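Local coordinates for T9SS C-terminal target domain-containing protein (Bacteroides cellulosilyticus, PDB 5JVK) that probably hydrolyses O-glycosidic bonds as a member of glycoside hydrolase family 39, at residues Val108-Pro112 / Ile133-Leu137; Lys148-Pro152 / Asn202-Ala207. One frame throughout, in Å; residues are numbered along the deposited sequence.

Contact 1 of 2, residues Val108-Pro112 / Ile133-Leu137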
loop_
_atom_site.group_PDB
_atom_site.type_symbol
_atom_site.label_atom_id
_atom_site.label_comp_id
_atom_site.label_asym_id
_atom_site.label_seq_id
_atom_site.Cartn_x
_atom_site.Cartn_y
_atom_site.Cartn_z
ATOM N N VAL A 108 1.081 -3.670 -0.308
ATOM C CA VAL A 108 1.314 -2.806 -1.469
ATOM C C VAL A 108 1.361 -3.626 -2.762
ATOM O O VAL A 108 1.930 -4.714 -2.793
ATOM C CB VAL A 108 2.607 -1.970 -1.298
ATOM C CG1 VAL A 108 3.853 -2.851 -1.272
ATOM C CG2 VAL A 108 2.715 -0.904 -2.385
ATOM N N CYS A 109 0.751 -3.100 -3.823
ATOM C CA CYS A 109 0.759 -3.758 -5.134
ATOM C C CYS A 109 2.096 -3.511 -5.815
ATOM O O CYS A 109 2.541 -2.367 -5.906
ATOM C CB CYS A 109 -0.387 -3.248 -6.006
ATOM S SG CYS A 109 -2.013 -3.735 -5.384
ATOM N N VAL A 110 2.728 -4.587 -6.283
ATOM C CA VAL A 110 4.084 -4.539 -6.836
ATOM C C VAL A 110 4.125 -5.198 -8.215
ATOM O O VAL A 110 3.887 -6.403 -8.346
ATOM C CB VAL A 110 5.101 -5.255 -5.914
ATOM C CG1 VAL A 110 6.527 -5.036 -6.414
ATOM C CG2 VAL A 110 4.956 -4.776 -4.475
ATOM N N HIS A 111 4.429 -4.397 -9.233
ATOM C CA HIS A 111 4.726 -4.912 -10.568
ATOM C C HIS A 111 6.209 -5.295 -10.627
ATOM O O HIS A 111 6.991 -4.840 -9.784
ATOM C CB HIS A 111 4.410 -3.860 -11.630
ATOM C CG HIS A 111 2.982 -3.419 -11.633
ATOM N ND1 HIS A 111 1.947 -4.254 -11.992
ATOM C CD2 HIS A 111 2.413 -2.235 -11.313
ATOM C CE1 HIS A 111 0.803 -3.601 -11.899
ATOM N NE2 HIS A 111 1.058 -2.373 -11.490
ATOM N N PRO A 112 6.606 -6.134 -11.611
ATOM C CA PRO A 112 8.028 -6.482 -11.763
ATOM C C PRO A 112 8.922 -5.241 -11.924
ATOM O O PRO A 112 8.538 -4.316 -12.651
ATOM C CB PRO A 112 8.049 -7.326 -13.041
ATOM C CG PRO A 112 6.689 -7.919 -13.121
ATOM C CD PRO A 112 5.762 -6.879 -12.565
ATOM N N ILE A 133 2.661 -8.051 -0.053
ATOM C CA ILE A 133 2.718 -7.555 -1.429
ATOM C C ILE A 133 1.734 -8.318 -2.305
ATOM O O ILE A 133 1.440 -9.483 -2.045
ATOM C CB ILE A 133 4.142 -7.603 -2.038
ATOM C CG1 ILE A 133 4.706 -9.039 -2.087
ATOM C CG2 ILE A 133 5.070 -6.658 -1.283
ATOM C CD1 ILE A 133 4.478 -9.775 -3.395
ATOM N N ARG A 134 1.220 -7.640 -3.327
ATOM C CA ARG A 134 0.316 -8.239 -4.300
ATOM C C ARG A 134 0.948 -8.150 -5.679
ATOM O O ARG A 134 1.463 -7.097 -6.057
ATOM C CB ARG A 134 -1.033 -7.521 -4.296
ATOM C CG ARG A 134 -2.056 -8.080 -5.277
ATOM C CD ARG A 134 -3.393 -7.404 -5.061
ATOM N NE ARG A 134 -4.452 -7.879 -5.956
ATOM C CZ ARG A 134 -4.842 -7.297 -7.095
ATOM N NH1 ARG A 134 -4.263 -6.190 -7.564
ATOM N NH2 ARG A 134 -5.835 -7.840 -7.788
ATOM N N THR A 135 0.906 -9.250 -6.426
ATOM C CA THR A 135 1.349 -9.239 -7.816
ATOM C C THR A 135 0.622 -10.282 -8.660
ATOM O O THR A 135 -0.016 -11.195 -8.134
ATOM C CB THR A 135 2.879 -9.396 -7.929
ATOM O OG1 THR A 135 3.294 -9.059 -9.258
ATOM C CG2 THR A 135 3.332 -10.812 -7.580
ATOM N N ASP A 136 0.728 -10.117 -9.973
ATOM C CA ASP A 136 -0.034 -10.910 -10.930
ATOM C C ASP A 136 0.632 -12.238 -11.243
ATOM O O ASP A 136 1.851 -12.388 -11.129
ATOM C CB ASP A 136 -0.214 -10.139 -12.238
ATOM C CG ASP A 136 -0.989 -8.863 -12.051
ATOM O OD1 ASP A 136 -2.239 -8.922 -12.011
ATOM O OD2 ASP A 136 -0.343 -7.797 -11.948
ATOM N N LEU A 137 -0.194 -13.197 -11.636
ATOM C CA LEU A 137 0.270 -14.434 -12.233
ATOM C C LEU A 137 -0.694 -14.781 -13.360
ATOM O O LEU A 137 -1.885 -14.980 -13.122
ATOM C CB LEU A 137 0.332 -15.546 -11.182
ATOM C CG LEU A 137 0.967 -16.890 -11.570
ATOM C CD1 LEU A 137 0.041 -17.725 -12.445
ATOM C CD2 LEU A 137 2.315 -16.690 -12.252
#
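Residues 108-112 and 133-137 join the first two strands of a (beta/alpha)8, or TIM, barrel. Strand 106-109, helix 118-127 and strand 132-138 form a beta-alpha-beta unit, so the two strands run parallel. V108 starts the pairing. Its O accepts a hydrogen bond from R134 N at 3.1 Å and also lies 3.2 Å from I133 CA, a CA-H...O contact. V108 CG1 meets I133 CG2 at 4.0 Å on the helix-facing side, where I125 and F122 of helix 118-127 pack. C109 pairs with R134 on the inner side, and its SG lies 3.9 Å from R134 CD. The arginine is extended. Its guanidinium forms salt bridges with E219 and E340 and a hydrogen bond with N222. E340 lies near the end of the seventh barrel strand, where clan GH-A enzymes carry their nucleophile, so R134 is probably close to the active site. V110 N donates to R134 O at 2.8 Å, nearly linearly. V110 CG2 packs on I133 CG2 at 3.7 Å. The strand has already ended here, yet T135 OG1 still donates a hydrogen bond to V110 O at 2.9 Å. H111 lies in the loop at the C-terminal end of the strand, and its NE2 is hydrogen-bonded to Y376 OH. D136 OD2, hydrogen-bonded to a glycerol probably from the crystallisation liquor, stays 4.2 Å from H111 ND1.

Contact 2 of 2, residues Lys148-Pro152 / Asn202-Ala207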
loop_
_atom_site.group_PDB
_atom_site.type_symbol
_atom_site.label_atom_id
_atom_site.label_comp_id
_atom_site.label_asym_id
_atom_site.label_seq_id
_atom_site.Cartn_x
_atom_site.Cartn_y
_atom_site.Cartn_z
ATOM N N LYS A 148 -0.053 -29.105 -19.566
ATOM C CA LYS A 148 1.375 -29.042 -19.267
ATOM C C LYS A 148 1.660 -27.755 -18.505
ATOM O O LYS A 148 1.321 -26.669 -18.979
ATOM C CB LYS A 148 2.188 -29.080 -20.561
ATOM C CG LYS A 148 1.954 -30.338 -21.388
ATOM C CD LYS A 148 3.006 -30.522 -22.474
ATOM C CE LYS A 148 4.290 -31.130 -21.924
ATOM N NZ LYS A 148 5.363 -31.201 -22.954
ATOM N N TYR A 149 2.288 -27.881 -17.336
ATOM C CA TYR A 149 2.454 -26.760 -16.411
ATOM C C TYR A 149 3.904 -26.329 -16.233
ATOM O O TYR A 149 4.831 -27.106 -16.462
ATOM C CB TYR A 149 1.863 -27.114 -15.048
ATOM C CG TYR A 149 0.413 -27.545 -15.098
ATOM C CD1 TYR A 149 -0.001 -28.746 -14.518
ATOM C CD2 TYR A 149 -0.550 -26.754 -15.730
ATOM C CE1 TYR A 149 -1.332 -29.142 -14.564
ATOM C CE2 TYR A 149 -1.881 -27.143 -15.782
ATOM C CZ TYR A 149 -2.267 -28.335 -15.198
ATOM O OH TYR A 149 -3.586 -28.717 -15.251
ATOM N N VAL A 150 4.076 -25.075 -15.824
ATOM C CA VAL A 150 5.387 -24.511 -15.503
ATOM C C VAL A 150 5.215 -23.291 -14.588
ATOM O O VAL A 150 4.236 -22.557 -14.713
ATOM C CB VAL A 150 6.178 -24.132 -16.781
ATOM C CG1 VAL A 150 5.492 -23.011 -17.560
ATOM C CG2 VAL A 150 7.618 -23.757 -16.445
ATOM N N MET A 151 6.158 -23.099 -13.666
ATOM C CA MET A 151 6.170 -21.939 -12.774
ATOM C C MET A 151 7.124 -20.893 -13.357
ATOM O O MET A 151 8.324 -21.158 -13.452
ATOM C CB MET A 151 6.627 -22.362 -11.372
ATOM C CG MET A 151 6.582 -21.268 -10.310
ATOM S SD MET A 151 4.959 -20.511 -10.075
ATOM C CE MET A 151 3.983 -21.915 -9.549
ATOM N N PRO A 152 6.607 -19.707 -13.762
ATOM C CA PRO A 152 7.492 -18.685 -14.352
ATOM C C PRO A 152 8.593 -18.195 -13.412
ATOM O O PRO A 152 8.448 -18.284 -12.191
ATOM C CB PRO A 152 6.534 -17.535 -14.694
ATOM C CG PRO A 152 5.195 -18.166 -14.801
ATOM C CD PRO A 152 5.194 -19.280 -13.800
ATOM N N ASN A 202 -7.252 -26.569 -12.385
ATOM C CA ASN A 202 -6.048 -27.402 -12.309
ATOM C C ASN A 202 -4.756 -26.603 -12.511
ATOM O O ASN A 202 -3.708 -26.997 -11.996
ATOM C CB ASN A 202 -6.116 -28.559 -13.315
ATOM C CG ASN A 202 -7.228 -29.549 -13.000
ATOM O OD1 ASN A 202 -7.499 -29.853 -11.836
ATOM N ND2 ASN A 202 -7.869 -30.074 -14.039
ATOM N N ALA A 203 -4.831 -25.497 -13.254
ATOM C CA ALA A 203 -3.678 -24.603 -13.442
ATOM C C ALA A 203 -3.308 -23.869 -12.154
ATOM O O ALA A 203 -2.128 -23.778 -11.806
ATOM C CB ALA A 203 -3.952 -23.602 -14.553
ATOM N N LEU A 204 -4.317 -23.339 -11.463
ATOM C CA LEU A 204 -4.116 -22.692 -10.163
ATOM C C LEU A 204 -3.698 -23.709 -9.103
ATOM O O LEU A 204 -2.802 -23.435 -8.302
ATOM C CB LEU A 204 -5.385 -21.954 -9.708
ATOM C CG LEU A 204 -5.370 -21.268 -8.333
ATOM C CD1 LEU A 204 -4.208 -20.293 -8.211
ATOM C CD2 LEU A 204 -6.690 -20.560 -8.080
ATOM N N ALA A 205 -4.357 -24.869 -9.102
ATOM C CA ALA A 205 -4.036 -25.958 -8.171
ATOM C C ALA A 205 -2.579 -26.412 -8.278
ATOM O O ALA A 205 -1.964 -26.748 -7.266
ATOM C CB ALA A 205 -4.973 -27.135 -8.389
ATOM N N TYR A 206 -2.038 -26.417 -9.499
ATOM C CA TYR A 206 -0.607 -26.664 -9.722
ATOM C C TYR A 206 0.254 -25.604 -9.037
ATOM O O TYR A 206 1.222 -25.939 -8.345
ATOM C CB TYR A 206 -0.268 -26.708 -11.221
ATOM C CG TYR A 206 1.211 -26.546 -11.506
ATOM C CD1 TYR A 206 1.729 -25.322 -11.936
ATOM C CD2 TYR A 206 2.098 -27.604 -11.310
ATOM C CE1 TYR A 206 3.086 -25.165 -12.184
ATOM C CE2 TYR A 206 3.456 -27.457 -11.555
ATOM C CZ TYR A 206 3.945 -26.238 -11.993
ATOM O OH TYR A 206 5.290 -26.087 -12.237
ATOM N N ALA A 207 -0.095 -24.337 -9.257
ATOM C CA ALA A 207 0.634 -23.205 -8.672
ATOM C C ALA A 207 0.609 -23.212 -7.142
ATOM O O ALA A 207 1.617 -22.906 -6.503
ATOM C CB ALA A 207 0.086 -21.886 -9.200
#
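Residues 148-152 form an extended loop with no regular secondary structure. They run beside residues 202-207 of helix 194-211. The backbones come closest at two places, with Y149 CA 7.1 Å from A203 CA and M151 CA 7.0 Å from A207 CA. A step of two residues in the loop thus matches a step of four in the helix, and both segments advance in the same sense. The helix is held by its own bonds, including Y206 N to N202 O at 3.1 Å. Side chains make the contact between the segments. Y149 and Y206 each point toward the other segment and bury equal areas. Their ring planes are 22° apart, but the centroids are 5.1 Å apart and the rings barely overlap. Each ring instead receives the other tyrosine's CB in a CH-pi contact. Y149 CB sits 3.5 Å from the Y206 ring centroid, almost on the ring normal. Y206 CB lies 4.2 Å from the Y149 ring centroid. The far end of Y149 reaches back along the helix, with its OH 3.2 Å from N202 CB and its CE2 3.9 Å from A203 CA. Y206 OH approaches M151 N at 3.4 Å, but the angle is too poor for a hydrogen bond. M151 curls its side chain toward the helix, and its CE lies 3.7 Å from A207 CA. V142 of helix 139-142 also touches Y206. The arrangement belongs to the outer layer of a (beta/alpha)8 barrel, where the loop after the second strand packs on the helix after the third.

Contact 1 is buried, its centre about 11 Å from the centre of the chain. Contact 2 is only partly buried, its centre about 28 Å from the centre of the chain. Both belong to the same barrel. Contact 1 holds two inner strands, while contact 2 holds a connecting loop against an outer helix. Strand 132-138 leads through helix 139-142 to loop 148-152, so the second strand of contact 1 is followed closely by the loop of contact 2. They meet where L137 CD2 lies 4.1 Å from P152 CG. Their chemistry differs. Backbone hydrogen bonds set contact 1, and its inner face carries charged groups. Contact 2 relies on tyrosine faces, a methionine and small alanines.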